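Local coordinates for uncharacterized protein (Bacteroides ovatus, PDB 4ORL), which is of unknown function but belongs to the DUF4783 family, whose NTF2-like relatives include both enzymes and small-molecule-binding proteins, at residues E3-I9 with S71-I75. Numbering follows the deposited sequence.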
loop_
_atom_site.group_PDB
_atom_site.type_symbol
_atom_site.label_atom_id
_atom_site.label_comp_id
_atom_site.label_asym_id
_atom_site.label_seq_id
_atom_site.Cartn_x
_atom_site.Cartn_y
_atom_site.Cartn_z
ATOM N N GLU A 3 3.611 -8.440 11.302
ATOM C CA GLU A 3 3.587 -8.763 9.865
ATOM C C GLU A 3 2.839 -7.721 9.046
ATOM O O GLU A 3 3.270 -7.382 7.961
ATOM C CB GLU A 3 2.967 -10.134 9.609
ATOM C CG GLU A 3 3.876 -11.311 9.932
ATOM C CD GLU A 3 3.931 -11.669 11.413
ATOM O OE1 GLU A 3 3.176 -11.079 12.214
ATOM O OE2 GLU A 3 4.725 -12.567 11.769
ATOM N N ILE A 4 1.687 -7.279 9.550
ATOM C CA ILE A 4 0.920 -6.200 8.929
ATOM C C ILE A 4 0.688 -5.116 9.964
ATOM O O ILE A 4 -0.268 -5.181 10.743
ATOM C CB ILE A 4 -0.436 -6.683 8.348
ATOM C CG1 ILE A 4 -0.221 -7.774 7.306
ATOM C CG2 ILE A 4 -1.199 -5.517 7.727
ATOM C CD1 ILE A 4 0.510 -7.324 6.060
ATOM N N PRO A 5 1.579 -4.116 9.995
ATOM C CA PRO A 5 1.422 -3.097 11.010
ATOM C C PRO A 5 0.104 -2.354 10.873
ATOM O O PRO A 5 -0.318 -2.022 9.767
ATOM C CB PRO A 5 2.626 -2.170 10.786
ATOM C CG PRO A 5 3.621 -3.007 10.033
ATOM C CD PRO A 5 2.816 -3.949 9.206
ATOM N N ALA A 6 -0.570 -2.147 11.993
ATOM C CA ALA A 6 -1.799 -1.352 11.998
ATOM C C ALA A 6 -1.613 -0.024 11.251
ATOM O O ALA A 6 -2.515 0.422 10.543
ATOM C CB ALA A 6 -2.231 -1.083 13.421
ATOM N N GLY A 7 -0.428 0.584 11.380
ATOM C CA GLY A 7 -0.129 1.863 10.701
ATOM C C GLY A 7 -0.218 1.825 9.186
ATOM O O GLY A 7 -0.486 2.838 8.554
ATOM N N VAL A 8 0.021 0.663 8.579
ATOM C CA VAL A 8 -0.134 0.534 7.136
ATOM C C VAL A 8 -1.607 0.714 6.770
ATOM O O VAL A 8 -1.956 1.441 5.834
ATOM C CB VAL A 8 0.362 -0.829 6.654
ATOM C CG1 VAL A 8 -0.040 -1.067 5.212
ATOM C CG2 VAL A 8 1.869 -0.912 6.805
ATOM N N ILE A 9 -2.465 0.050 7.523
ATOM C CA ILE A 9 -3.877 0.131 7.293
ATOM C C ILE A 9 -4.389 1.560 7.539
ATOM O O ILE A 9 -5.131 2.116 6.725
ATOM C CB ILE A 9 -4.629 -0.901 8.163
ATOM C CG1 ILE A 9 -4.280 -2.338 7.711
ATOM C CG2 ILE A 9 -6.120 -0.642 8.091
ATOM C CD1 ILE A 9 -4.520 -3.372 8.776
ATOM N N SER A 71 7.234 -13.393 4.815
ATOM C CA SER A 71 6.495 -12.512 3.905
ATOM C C SER A 71 5.080 -12.330 4.426
ATOM O O SER A 71 4.565 -13.173 5.148
ATOM C CB SER A 71 6.449 -13.098 2.506
ATOM O OG SER A 71 5.571 -14.196 2.454
ATOM N N SER A 72 4.472 -11.217 4.090
ATOM C CA SER A 72 3.095 -10.949 4.502
ATOM C C SER A 72 2.384 -10.122 3.453
ATOM O O SER A 72 3.005 -9.568 2.544
ATOM C CB SER A 72 3.066 -10.238 5.860
ATOM O OG SER A 72 3.709 -8.981 5.779
ATOM N N PHE A 73 1.077 -10.015 3.595
ATOM C CA PHE A 73 0.291 -9.217 2.676
ATOM C C PHE A 73 -0.957 -8.686 3.325
ATOM O O PHE A 73 -1.483 -9.273 4.286
ATOM C CB PHE A 73 -0.097 -10.042 1.456
ATOM C CG PHE A 73 -1.080 -11.141 1.755
ATOM C CD1 PHE A 73 -0.641 -12.413 2.133
ATOM C CD2 PHE A 73 -2.450 -10.914 1.636
ATOM C CE1 PHE A 73 -1.566 -13.439 2.388
ATOM C CE2 PHE A 73 -3.371 -11.934 1.899
ATOM C CZ PHE A 73 -2.925 -13.181 2.288
ATOM N N VAL A 74 -1.460 -7.591 2.752
ATOM C CA VAL A 74 -2.774 -7.079 3.090
ATOM C C VAL A 74 -3.453 -6.624 1.808
ATOM O O VAL A 74 -2.830 -5.958 0.957
ATOM C CB VAL A 74 -2.710 -5.964 4.150
ATOM C CG1 VAL A 74 -1.801 -4.834 3.717
ATOM C CG2 VAL A 74 -4.095 -5.446 4.468
ATOM N N ILE A 75 -4.704 -7.050 1.656
ATOM C CA ILE A 75 -5.518 -6.745 0.499
ATOM C C ILE A 75 -6.737 -5.989 0.988
ATOM O O ILE A 75 -7.403 -6.441 1.894
ATOM C CB ILE A 75 -6.024 -8.037 -0.194
ATOM C CG1 ILE A 75 -4.923 -9.097 -0.273
ATOM C CG2 ILE A 75 -6.556 -7.707 -1.568
ATOM C CD1 ILE A 75 -3.693 -8.640 -1.010
#
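Ile4 lays its side chain over the backbone of strand 71-80 between Ser72 and Val74: its CD1 comes to 3.3 Å from Phe73 O and 3.9 Å from Val74 N, while its CG2 sits 3.9 Å from Val74 CB. The arrangement fits the NTF2-like fold, in which an N-terminal helix packs on a curved sheet; here the lead-in to helix 6-14 and its first turn pack against part of one face of that sheet. Strand alternation determines which side chains face 3-9, since the CA-to-CB bonds of Ser72 and Val74 point toward it and those of Ser71 and Phe73 point away; Phe73 meets Ile4 through its backbone O. Pro5 is the N-cap, and the backbone hydrogen bond from Val8 N to Pro5 O (3.0 Å) closes the first turn. That turn brings Val8 CG1 to 4.4 Å from Val74 CG1 and Ile9 CG1 to 4.5 Å from Val74 CG2, looser contacts than those of Ile4. Flanking strands widen the apolar patch, with Leu91 against Ile4 and Val62 against both Ile9 and Val74. Glu3 turns its carboxylate away to a salt bridge with Lys67, yet its backbone is held to the strand: Ser72 OG donates a 2.7 Å hydrogen bond to Glu3 O.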